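Local coordinates for translation initiation factor eIF2 assembly protein (Schizosaccharomyces pombe, PDB 4ZGP) that acts as an ATP-dependent chaperone with an ATP-grasp fold, binding the gamma subunit of eIF2 so that it can assemble with the alpha and beta subunits, at residues 99-104 with 180-185; 190-195 with 215-220; 61-66 with 153-158. All blocks are in the same frame, centred on the assembly; numbering follows the deposited sequence. Where two conformers were deposited one is given.

Contact 1. Residues 99-104 with 180-185; sequences QLIEKA and LVLKEW. With ADP (adenosine-5'-diphosphate), chain C.
Leu-182 reaches from strand 180-184 to helix 95-107 and meets both Ala-104 and Ile-101. Its CB starts off toward the helix; with CG anti to the carbonyl carbon (chi1 -58°), the branch is carried on in that direction. At the tip CD1 does the touching: it sits 3.5 Å from Ala-104 CB and also lies against the backbone Ile-101 O and Ile-101 CG2. Ala-104 suits this place because its single methyl lets the leucine come close to the helix backbone. The Ile-101 side chain bridges Leu-180 and Leu-182, which point to the same side of the strand, giving CG2 to Leu-182 while its other branch passes to Leu-180, whose CD2 lies 3.8 Å from Ile-101 CD1. The isoleucine crosses both leucines at about a right angle, and its two branches suit it to serve both.

Residues alternate along the strand, and Lys-183 therefore points to the opposite side, into the ATP-grasp nucleotide site. Its NZ bonds ADP N7 at 2.8 Å and ADP O2A at 3.0 Å, joining base and alpha-phosphate through one ammonium group. The next residue uses its backbone: ADP N6 donates to Glu-184 O at 2.9 Å, a bond that reads the adenine amino group.

Strand 180-184 is the middle of a three-stranded antiparallel sheet, between strands 48-51 and 112-115. Helix 95-107 covers the face turned away from the nucleotide, its segment running at 26° to the strand, while Ala-138, Val-141 and Leu-145 of helix 138-146 close around Ile-101 and the two leucines.

Contact 2. Residues 190-195 with 215-220; sequences ASTEFR and EFLKEN. With ADP (adenosine-5'-diphosphate), chain C.
Leu-217, on a weakly bonded helical turn, packs against the turn leading into strand 193-199 and against Phe-194 in the strand itself, part of the mixed sheet carrying one side of the ATP-grasp nucleotide site. With CG anti to the carbonyl carbon (chi1 -56°), its forked end is sent toward Ser-191 and Phe-194. The fork suits leucine to this place: both methyls lie by the buried Ser-191 O, CD1 at 3.5 Å, while CD2 also reaches Phe-194 CZ at 4.1 Å, oblique to the ring. The two side chains run alongside each other in opposing directions. Ser-191 O has no polar partner in the model.

Further out, Tyr-224 of helix 221-233 touches Leu-217 and meets the Phe-194 ring, while Ser-191 OG is bonded to Asp-210. Across the strand, in one of its two conformers, Glu-193 accepts at OE1 a 2.7 Å bond from ADP O3'; there OE2 pairs with Arg-209, which probably steadies the carboxylate. Arg-195, salt-bridged to Asp-246, turns its guanidinium edge to ADP O1B. In the helical turn, Asn-220 ND2 lies over the centre of the Phe-216 ring and gives Phe-216 O a nearly straight 2.7 Å bond (N-H...O 178°).

Contact 3. Residues 61-66 with 153-158; sequences YLHEDS and HDLNHA
The imidazole of His-63 has Leu-155 CD1 over one face, 4.2 Å above the plane and offset toward the rim, and Asn-156 OD1 at its edge, in the ring plane. From NE2 a weak hydrogen bond runs to Asn-156 OD1, 3.2 Å long; the amide is turned 42° against the ring, and the bond is bent to 129° at the hydrogen. The other ring nitrogen, ND1, is bonded to Leu-59 O in helix 56-62, which helps fix the rotation of the ring. A histidine suits this place, with a nitrogen for each neighbour and a flat face for the leucine.

Beside the polar edge, Leu-155 makes the apolar part. Its CG is anti to the carbonyl carbon (chi1 -80°), and the branch so placed brings CD1 to 3.8 Å from Leu-62 CB. Leu-145 of helix 138-146 lies beside Leu-62, and Leu-116 beside Leu-155.

Packing of Leu-155 against Leu-62 and the His-63 ring probably contributes more than the weak, bent bond between exposed residues. Both His-63 nitrogens face oxygens, which would be consistent with a doubly protonated, positively charged ring, though the weak NE2 bond makes this tentative.

Contacts 1 and 2 are buried and wholly apolar between side chains, whereas contact 3 is half exposed and adds a weak hydrogen bond on its exposed side. The first two have a common plan: a strand gives one side to a helix or helical turn and the other to ADP, contact 1 serving adenine and alpha-phosphate, contact 2 the ribose and the neighbourhood of the beta-phosphate. Their strands follow each other in the chain but belong to different sheets; the centres of the two contacts are about 30 Å apart. Contact 3 joins the end of helix 56-62 and the loop after it to helix 149-157; the Leu-155 side chain is about 14 Å from the ADP. Helix 138-146 borders contacts 1 and 3.

Contact 1. Residues 99-104 with 180-185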
loop_
_atom_site.group_PDB
_atom_site.type_symbol
_atom_site.label_atom_id
_atom_site.label_comp_id
_atom_site.label_asym_id
_atom_site.label_seq_id
_atom_site.Cartn_x
_atom_site.Cartn_y
_atom_site.Cartn_z
ATOM N N GLN A 99 16.996 -8.680 -15.934
ATOM C CA GLN A 99 16.162 -8.965 -17.106
ATOM C C GLN A 99 14.735 -9.354 -16.706
ATOM O O GLN A 99 13.760 -8.992 -17.387
ATOM C CB GLN A 99 16.792 -10.077 -17.948
ATOM C CG GLN A 99 18.115 -9.697 -18.591
ATOM C CD GLN A 99 17.992 -8.511 -19.525
ATOM O OE1 GLN A 99 17.015 -8.397 -20.267
ATOM N NE2 GLN A 99 18.981 -7.623 -19.490
ATOM N N LEU A 100 14.623 -10.077 -15.599
ATOM C CA LEU A 100 13.325 -10.489 -15.069
ATOM C C LEU A 100 12.484 -9.265 -14.718
ATOM O O LEU A 100 11.308 -9.164 -15.078
ATOM C CB LEU A 100 13.511 -11.380 -13.838
ATOM C CG LEU A 100 12.305 -12.184 -13.345
ATOM C CD1 LEU A 100 11.630 -12.904 -14.501
ATOM C CD2 LEU A 100 12.739 -13.190 -12.284
ATOM N N ILE A 101 13.113 -8.321 -14.035
ATOM C CA ILE A 101 12.456 -7.074 -13.681
ATOM C C ILE A 101 12.058 -6.286 -14.909
ATOM O O ILE A 101 10.938 -5.805 -15.008
ATOM C CB ILE A 101 13.365 -6.241 -12.785
ATOM C CG1 ILE A 101 13.576 -6.989 -11.463
ATOM C CG2 ILE A 101 12.809 -4.832 -12.592
ATOM C CD1 ILE A 101 14.549 -6.314 -10.536
ATOM N N GLU A 102 12.954 -6.178 -15.888
ATOM C CA GLU A 102 12.608 -5.344 -17.023
ATOM C C GLU A 102 11.641 -6.049 -17.975
ATOM O O GLU A 102 10.958 -5.399 -18.771
ATOM C CB GLU A 102 13.886 -4.873 -17.725
ATOM C CG GLU A 102 14.529 -3.751 -16.894
ATOM C CD GLU A 102 15.916 -3.333 -17.345
ATOM O OE1 GLU A 102 16.487 -3.991 -18.245
ATOM O OE2 GLU A 102 16.426 -2.328 -16.783
ATOM N N LYS A 103 11.554 -7.366 -17.875
ATOM C CA LYS A 103 10.523 -8.096 -18.601
ATOM C C LYS A 103 9.146 -7.676 -18.074
ATOM O O LYS A 103 8.235 -7.341 -18.841
ATOM C CB LYS A 103 10.730 -9.605 -18.454
ATOM C CG LYS A 103 9.578 -10.455 -18.974
ATOM C CD LYS A 103 9.866 -11.947 -18.832
ATOM C CE LYS A 103 10.603 -12.469 -20.053
ATOM N NZ LYS A 103 9.802 -12.233 -21.291
ATOM N N ALA A 104 9.020 -7.673 -16.754
ATOM C CA ALA A 104 7.789 -7.239 -16.097
ATOM C C ALA A 104 7.424 -5.792 -16.447
ATOM O O ALA A 104 6.268 -5.482 -16.731
ATOM C CB ALA A 104 7.923 -7.409 -14.599
ATOM N N LEU A 180 8.840 -8.973 -4.754
ATOM C CA LEU A 180 9.000 -7.729 -5.464
ATOM C C LEU A 180 7.758 -7.474 -6.299
ATOM O O LEU A 180 7.429 -8.228 -7.220
ATOM C CB LEU A 180 10.254 -7.758 -6.354
ATOM C CG LEU A 180 10.392 -6.550 -7.278
ATOM C CD1 LEU A 180 10.436 -5.280 -6.477
ATOM C CD2 LEU A 180 11.648 -6.681 -8.140
ATOM N N VAL A 181 7.074 -6.393 -5.965
ATOM C CA VAL A 181 5.864 -6.016 -6.655
ATOM C C VAL A 181 6.157 -4.892 -7.628
ATOM O O VAL A 181 6.740 -3.886 -7.262
ATOM C CB VAL A 181 4.766 -5.560 -5.652
ATOM C CG1 VAL A 181 3.513 -5.139 -6.393
ATOM C CG2 VAL A 181 4.471 -6.677 -4.655
ATOM N N LEU A 182 5.741 -5.076 -8.869
ATOM C CA LEU A 182 5.795 -4.011 -9.852
ATOM C C LEU A 182 4.370 -3.680 -10.297
ATOM O O LEU A 182 3.724 -4.442 -11.013
ATOM C CB LEU A 182 6.669 -4.436 -11.050
ATOM C CG LEU A 182 8.096 -4.812 -10.648
ATOM C CD1 LEU A 182 8.851 -5.416 -11.823
ATOM C CD2 LEU A 182 8.856 -3.591 -10.079
ATOM N N LYS A 183 3.868 -2.537 -9.849
ATOM C CA LYS A 183 2.553 -2.074 -10.267
ATOM C C LYS A 183 2.643 -1.258 -11.522
ATOM O O LYS A 183 3.523 -0.420 -11.628
ATOM C CB LYS A 183 1.925 -1.235 -9.156
ATOM C CG LYS A 183 1.851 -2.054 -7.869
ATOM C CD LYS A 183 1.207 -1.300 -6.768
ATOM C CE LYS A 183 2.012 -0.082 -6.410
ATOM N NZ LYS A 183 1.104 0.831 -5.671
ATOM N N GLU A 184 1.715 -1.456 -12.454
ATOM C CA GLU A 184 1.689 -0.590 -13.629
ATOM C C GLU A 184 1.509 0.857 -13.192
ATOM O O GLU A 184 0.609 1.164 -12.426
ATOM C CB GLU A 184 0.579 -0.979 -14.596
ATOM C CG GLU A 184 0.482 -0.014 -15.764
ATOM C CD GLU A 184 -0.265 -0.586 -16.942
ATOM O OE1 GLU A 184 -0.599 -1.793 -16.919
ATOM O OE2 GLU A 184 -0.511 0.186 -17.891
ATOM N N TRP A 185 2.384 1.738 -13.663
ATOM C CA TRP A 185 2.275 3.148 -13.350
ATOM C C TRP A 185 1.137 3.783 -14.123
ATOM O O TRP A 185 0.912 3.479 -15.288
ATOM C CB TRP A 185 3.589 3.878 -13.649
ATOM C CG TRP A 185 3.505 5.374 -13.450
ATOM C CD1 TRP A 185 3.752 6.068 -12.296
ATOM C CD2 TRP A 185 3.152 6.348 -14.433
ATOM N NE1 TRP A 185 3.571 7.413 -12.501
ATOM C CE2 TRP A 185 3.199 7.612 -13.805
ATOM C CE3 TRP A 185 2.784 6.275 -15.781
ATOM C CZ2 TRP A 185 2.902 8.790 -14.482
ATOM C CZ3 TRP A 185 2.494 7.449 -16.454
ATOM C CH2 TRP A 185 2.552 8.689 -15.804
HETATM P PB ADP C . 0.954 2.947 0.862
HETATM O O1B ADP C . -0.365 2.247 1.152
HETATM O O2B ADP C . 2.165 2.245 1.450
HETATM O O3B ADP C . 0.835 4.442 1.076
HETATM P PA ADP C . 0.197 2.853 -1.934
HETATM O O1A ADP C . -1.180 3.040 -1.348
HETATM O O2A ADP C . 0.529 1.727 -2.900
HETATM O O3A ADP C . 1.264 2.752 -0.723
HETATM O "O5'" ADP C . 0.572 4.234 -2.662
HETATM C "C5'" ADP C . 1.453 5.197 -2.084
HETATM C "C4'" ADP C . 1.314 6.426 -2.965
HETATM O "O4'" ADP C . 2.001 6.204 -4.198
HETATM C "C3'" ADP C . -0.145 6.663 -3.321
HETATM O "O3'" ADP C . -0.715 7.690 -2.504
HETATM C "C2'" ADP C . -0.138 7.057 -4.783
HETATM O "O2'" ADP C . -0.243 8.476 -4.934
HETATM C "C1'" ADP C . 1.205 6.604 -5.318
HETATM N N9 ADP C . 0.964 5.424 -6.184
HETATM C C8 ADP C . 0.718 4.171 -5.744
HETATM N N7 ADP C . 0.537 3.317 -6.788
HETATM C C5 ADP C . 0.670 4.033 -7.928
HETATM C C6 ADP C . 0.609 3.740 -9.379
HETATM N N6 ADP C . 0.359 2.472 -9.799
HETATM N N1 ADP C . 0.808 4.767 -10.249
HETATM C C2 ADP C . 1.065 6.016 -9.801
HETATM N N3 ADP C . 1.136 6.354 -8.496
HETATM C C4 ADP C . 0.953 5.420 -7.525
#

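Contact 2. Residues 190-195 with 215-220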
loop_
_atom_site.group_PDB
_atom_site.type_symbol
_atom_site.label_atom_id
_atom_site.label_comp_id
_atom_site.label_asym_id
_atom_site.label_seq_id
_atom_site.Cartn_x
_atom_site.Cartn_y
_atom_site.Cartn_z
ATOM N N ALA A 190 -3.890 13.017 -7.055
ATOM C CA ALA A 190 -3.589 12.745 -5.651
ATOM C C ALA A 190 -4.782 13.020 -4.745
ATOM O O ALA A 190 -4.947 12.361 -3.707
ATOM C CB ALA A 190 -2.384 13.568 -5.198
ATOM N N SER A 191 -5.613 13.987 -5.140
ATOM C CA SER A 191 -6.696 14.462 -4.284
ATOM C C SER A 191 -7.969 13.636 -4.407
ATOM O O SER A 191 -8.937 13.907 -3.710
ATOM C CB SER A 191 -7.023 15.931 -4.587
ATOM O OG SER A 191 -5.925 16.786 -4.301
ATOM N N THR A 192 -8.003 12.653 -5.301
ATOM C CA THR A 192 -9.174 11.772 -5.316
ATOM C C THR A 192 -8.780 10.363 -4.859
ATOM O O THR A 192 -9.412 9.364 -5.249
ATOM C CB THR A 192 -9.867 11.729 -6.688
ATOM O OG1 THR A 192 -8.985 11.173 -7.654
ATOM C CG2 THR A 192 -10.273 13.151 -7.137
ATOM N N GLU A 193 -7.755 10.315 -4.017
ATOM C CA GLU A 193 -7.422 9.080 -3.325
ATOM C C GLU A 193 -7.864 9.190 -1.869
ATOM O O GLU A 193 -7.790 10.263 -1.260
ATOM C CB GLU A 193 -5.928 8.763 -3.417
ATOM C CG GLU A 193 -5.668 7.270 -3.537
ATOM C CD GLU A 193 -4.327 6.840 -3.003
ATOM O OE1 GLU A 193 -3.365 7.638 -3.083
ATOM O OE2 GLU A 193 -4.248 5.700 -2.504
ATOM N N PHE A 194 -8.344 8.079 -1.322
ATOM C CA PHE A 194 -8.876 8.100 0.045
ATOM C C PHE A 194 -8.328 6.940 0.856
ATOM O O PHE A 194 -7.983 5.897 0.309
ATOM C CB PHE A 194 -10.415 8.030 0.046
ATOM C CG PHE A 194 -11.067 9.152 -0.699
ATOM C CD1 PHE A 194 -11.355 10.349 -0.056
ATOM C CD2 PHE A 194 -11.350 9.025 -2.059
ATOM C CE1 PHE A 194 -11.944 11.419 -0.751
ATOM C CE2 PHE A 194 -11.960 10.093 -2.763
ATOM C CZ PHE A 194 -12.255 11.277 -2.106
ATOM N N ARG A 195 -8.301 7.118 2.170
ATOM C CA ARG A 195 -7.954 6.035 3.073
ATOM C C ARG A 195 -9.192 5.703 3.898
ATOM O O ARG A 195 -9.822 6.601 4.438
ATOM C CB ARG A 195 -6.788 6.430 3.966
ATOM C CG ARG A 195 -6.460 5.374 5.018
ATOM C CD ARG A 195 -5.006 5.443 5.457
ATOM N NE ARG A 195 -4.088 5.004 4.408
ATOM C CZ ARG A 195 -2.772 4.912 4.562
ATOM N NH1 ARG A 195 -2.221 5.261 5.716
ATOM N NH2 ARG A 195 -2.002 4.471 3.555
ATOM N N GLU A 215 -11.727 21.566 -3.597
ATOM C CA GLU A 215 -13.128 21.939 -3.381
ATOM C C GLU A 215 -14.120 20.968 -4.031
ATOM O O GLU A 215 -15.220 20.788 -3.524
ATOM C CB GLU A 215 -13.396 23.357 -3.893
ATOM C CG GLU A 215 -13.333 23.508 -5.409
ATOM C CD GLU A 215 -11.942 23.259 -5.963
ATOM O OE1 GLU A 215 -10.954 23.452 -5.208
ATOM O OE2 GLU A 215 -11.835 22.859 -7.142
ATOM N N PHE A 216 -13.709 20.328 -5.123
ATOM C CA PHE A 216 -14.555 19.364 -5.842
ATOM C C PHE A 216 -15.082 18.241 -4.939
ATOM O O PHE A 216 -16.148 17.679 -5.184
ATOM C CB PHE A 216 -13.773 18.763 -7.017
ATOM C CG PHE A 216 -14.576 17.802 -7.867
ATOM C CD1 PHE A 216 -15.490 18.278 -8.810
ATOM C CD2 PHE A 216 -14.403 16.426 -7.743
ATOM C CE1 PHE A 216 -16.235 17.395 -9.612
ATOM C CE2 PHE A 216 -15.148 15.528 -8.535
ATOM C CZ PHE A 216 -16.066 16.015 -9.469
ATOM N N LEU A 217 -14.324 17.908 -3.901
ATOM C CA LEU A 217 -14.690 16.799 -3.028
ATOM C C LEU A 217 -15.951 17.096 -2.219
ATOM O O LEU A 217 -16.794 16.226 -2.030
ATOM C CB LEU A 217 -13.528 16.469 -2.088
ATOM C CG LEU A 217 -12.194 16.162 -2.769
ATOM C CD1 LEU A 217 -11.129 15.827 -1.744
ATOM C CD2 LEU A 217 -12.345 15.014 -3.802
ATOM N N LYS A 218 -16.075 18.334 -1.748
ATOM C CA LYS A 218 -17.158 18.699 -0.840
ATOM C C LYS A 218 -18.518 18.509 -1.504
ATOM O O LYS A 218 -19.443 17.944 -0.923
ATOM C CB LYS A 218 -16.988 20.151 -0.372
ATOM C CG LYS A 218 -17.884 20.555 0.802
ATOM C CD LYS A 218 -17.246 20.221 2.153
ATOM C CE LYS A 218 -18.086 20.736 3.328
ATOM N NZ LYS A 218 -18.286 22.215 3.333
ATOM N N GLU A 219 -18.602 18.960 -2.751
ATOM C CA GLU A 219 -19.812 18.912 -3.552
ATOM C C GLU A 219 -20.180 17.484 -3.977
ATOM O O GLU A 219 -21.330 17.197 -4.326
ATOM C CB GLU A 219 -19.620 19.809 -4.794
ATOM C CG GLU A 219 -18.587 20.949 -4.580
ATOM C CD GLU A 219 -18.211 21.688 -5.874
ATOM O OE1 GLU A 219 -18.165 21.043 -6.950
ATOM O OE2 GLU A 219 -17.957 22.916 -5.814
ATOM N N ASN A 220 -19.202 16.585 -3.936
ATOM C CA ASN A 220 -19.387 15.245 -4.481
ATOM C C ASN A 220 -19.178 14.126 -3.471
ATOM O O ASN A 220 -19.021 12.958 -3.846
ATOM C CB ASN A 220 -18.454 15.067 -5.672
ATOM C CG ASN A 220 -18.824 15.976 -6.820
ATOM O OD1 ASN A 220 -19.730 15.668 -7.595
ATOM N ND2 ASN A 220 -18.159 17.128 -6.913
HETATM P PB ADP C . 0.954 2.947 0.862
HETATM O O1B ADP C . -0.365 2.247 1.152
HETATM O O2B ADP C . 2.165 2.245 1.450
HETATM O O3B ADP C . 0.835 4.442 1.076
HETATM P PA ADP C . 0.197 2.853 -1.934
HETATM O O1A ADP C . -1.180 3.040 -1.348
HETATM O O2A ADP C . 0.529 1.727 -2.900
HETATM O O3A ADP C . 1.264 2.752 -0.723
HETATM O "O5'" ADP C . 0.572 4.234 -2.662
HETATM C "C5'" ADP C . 1.453 5.197 -2.084
HETATM C "C4'" ADP C . 1.314 6.426 -2.965
HETATM O "O4'" ADP C . 2.001 6.204 -4.198
HETATM C "C3'" ADP C . -0.145 6.663 -3.321
HETATM O "O3'" ADP C . -0.715 7.690 -2.504
HETATM C "C2'" ADP C . -0.138 7.057 -4.783
HETATM O "O2'" ADP C . -0.243 8.476 -4.934
HETATM C "C1'" ADP C . 1.205 6.604 -5.318
HETATM N N9 ADP C . 0.964 5.424 -6.184
HETATM C C8 ADP C . 0.718 4.171 -5.744
HETATM N N7 ADP C . 0.537 3.317 -6.788
HETATM C C5 ADP C . 0.670 4.033 -7.928
HETATM C C6 ADP C . 0.609 3.740 -9.379
HETATM N N6 ADP C . 0.359 2.472 -9.799
HETATM N N1 ADP C . 0.808 4.767 -10.249
HETATM C C2 ADP C . 1.065 6.016 -9.801
HETATM N N3 ADP C . 1.136 6.354 -8.496
HETATM C C4 ADP C . 0.953 5.420 -7.525
#

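Contact 3. Residues 61-66 with 153-158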
loop_
_atom_site.group_PDB
_atom_site.type_symbol
_atom_site.label_atom_id
_atom_site.label_comp_id
_atom_site.label_asym_id
_atom_site.label_seq_id
_atom_site.Cartn_x
_atom_site.Cartn_y
_atom_site.Cartn_z
ATOM N N TYR A 61 21.249 -6.618 -2.400
ATOM C CA TYR A 61 21.446 -5.224 -2.782
ATOM C C TYR A 61 20.590 -4.250 -1.963
ATOM O O TYR A 61 21.041 -3.153 -1.633
ATOM C CB TYR A 61 21.151 -5.075 -4.277
ATOM C CG TYR A 61 21.110 -3.669 -4.827
ATOM C CD1 TYR A 61 22.251 -3.064 -5.331
ATOM C CD2 TYR A 61 19.916 -2.966 -4.888
ATOM C CE1 TYR A 61 22.206 -1.789 -5.854
ATOM C CE2 TYR A 61 19.863 -1.698 -5.402
ATOM C CZ TYR A 61 21.007 -1.112 -5.892
ATOM O OH TYR A 61 20.944 0.157 -6.414
ATOM N N LEU A 62 19.362 -4.648 -1.626
ATOM C CA LEU A 62 18.445 -3.734 -0.940
ATOM C C LEU A 62 18.840 -3.415 0.504
ATOM O O LEU A 62 18.385 -2.418 1.063
ATOM C CB LEU A 62 17.024 -4.294 -0.952
ATOM C CG LEU A 62 16.319 -4.303 -2.307
ATOM C CD1 LEU A 62 14.912 -4.872 -2.152
ATOM C CD2 LEU A 62 16.278 -2.901 -2.914
ATOM N N HIS A 63 19.677 -4.255 1.104
ATOM C CA HIS A 63 20.134 -4.025 2.479
ATOM C C HIS A 63 21.330 -3.052 2.617
ATOM O O HIS A 63 21.801 -2.807 3.722
ATOM C CB HIS A 63 20.497 -5.360 3.137
ATOM C CG HIS A 63 19.317 -6.111 3.681
ATOM N ND1 HIS A 63 18.789 -7.222 3.057
ATOM C CD2 HIS A 63 18.569 -5.913 4.792
ATOM C CE1 HIS A 63 17.766 -7.675 3.761
ATOM N NE2 HIS A 63 17.612 -6.899 4.818
ATOM N N GLU A 64 21.810 -2.499 1.508
ATOM C CA GLU A 64 22.968 -1.598 1.539
ATOM C C GLU A 64 22.635 -0.217 2.089
ATOM O O GLU A 64 21.729 0.445 1.586
ATOM C CB GLU A 64 23.552 -1.433 0.138
ATOM C CG GLU A 64 24.115 -2.700 -0.470
ATOM C CD GLU A 64 24.763 -2.438 -1.813
ATOM O OE1 GLU A 64 25.043 -3.417 -2.538
ATOM O OE2 GLU A 64 24.995 -1.252 -2.141
ATOM N N ASP A 65 23.398 0.233 3.083
ATOM C CA ASP A 65 23.141 1.525 3.718
ATOM C C ASP A 65 24.054 2.653 3.233
ATOM O O ASP A 65 24.366 3.565 3.996
ATOM C CB ASP A 65 23.258 1.404 5.245
ATOM C CG ASP A 65 24.658 1.002 5.711
ATOM O OD1 ASP A 65 25.611 1.038 4.902
ATOM O OD2 ASP A 65 24.810 0.659 6.908
ATOM N N SER A 66 24.483 2.594 1.975
ATOM C CA SER A 66 25.352 3.634 1.435
ATOM C C SER A 66 24.590 4.929 1.157
ATOM O O SER A 66 23.402 4.900 0.822
ATOM C CB SER A 66 26.032 3.153 0.155
ATOM O OG SER A 66 26.926 4.143 -0.335
ATOM N N HIS A 153 11.802 -0.961 6.496
ATOM C CA HIS A 153 10.980 -1.463 7.586
ATOM C C HIS A 153 10.346 -2.810 7.239
ATOM O O HIS A 153 10.253 -3.694 8.098
ATOM C CB HIS A 153 9.887 -0.466 7.969
ATOM C CG HIS A 153 9.166 -0.849 9.221
ATOM N ND1 HIS A 153 9.689 -0.622 10.479
ATOM C CD2 HIS A 153 7.991 -1.495 9.413
ATOM C CE1 HIS A 153 8.847 -1.076 11.390
ATOM N NE2 HIS A 153 7.811 -1.613 10.770
ATOM N N ASP A 154 9.919 -2.963 5.987
ATOM C CA ASP A 154 9.412 -4.248 5.511
ATOM C C ASP A 154 10.470 -5.336 5.657
ATOM O O ASP A 154 10.173 -6.467 6.056
ATOM C CB ASP A 154 9.012 -4.178 4.029
ATOM C CG ASP A 154 7.662 -3.498 3.790
ATOM O OD1 ASP A 154 7.114 -2.832 4.695
ATOM O OD2 ASP A 154 7.170 -3.611 2.648
ATOM N N LEU A 155 11.699 -4.985 5.281
ATOM C CA LEU A 155 12.804 -5.940 5.225
ATOM C C LEU A 155 13.317 -6.378 6.600
ATOM O O LEU A 155 13.782 -7.509 6.760
ATOM C CB LEU A 155 13.967 -5.339 4.414
ATOM C CG LEU A 155 13.781 -5.423 2.897
ATOM C CD1 LEU A 155 14.990 -4.883 2.167
ATOM C CD2 LEU A 155 13.494 -6.861 2.457
ATOM N N ASN A 156 13.225 -5.498 7.590
ATOM C CA ASN A 156 13.869 -5.756 8.878
ATOM C C ASN A 156 12.945 -5.816 10.102
ATOM O O ASN A 156 13.330 -6.351 11.139
ATOM C CB ASN A 156 14.939 -4.688 9.130
ATOM C CG ASN A 156 15.967 -4.615 8.015
ATOM O OD1 ASN A 156 16.505 -5.633 7.584
ATOM N ND2 ASN A 156 16.236 -3.402 7.531
ATOM N N HIS A 157 11.743 -5.256 10.002
ATOM C CA HIS A 157 10.911 -5.084 11.186
ATOM C C HIS A 157 9.434 -5.392 10.985
ATOM O O HIS A 157 8.614 -4.976 11.800
ATOM C CB HIS A 157 11.023 -3.647 11.705
ATOM C CG HIS A 157 12.410 -3.249 12.097
ATOM N ND1 HIS A 157 13.096 -3.857 13.129
ATOM C CD2 HIS A 157 13.243 -2.307 11.595
ATOM C CE1 HIS A 157 14.292 -3.307 13.242
ATOM N NE2 HIS A 157 14.404 -2.360 12.325
ATOM N N ALA A 158 9.098 -6.126 9.926
ATOM C CA ALA A 158 7.702 -6.275 9.522
ATOM C C ALA A 158 6.812 -6.885 10.601
ATOM O O ALA A 158 5.629 -6.567 10.678
ATOM C CB ALA A 158 7.611 -7.110 8.260
#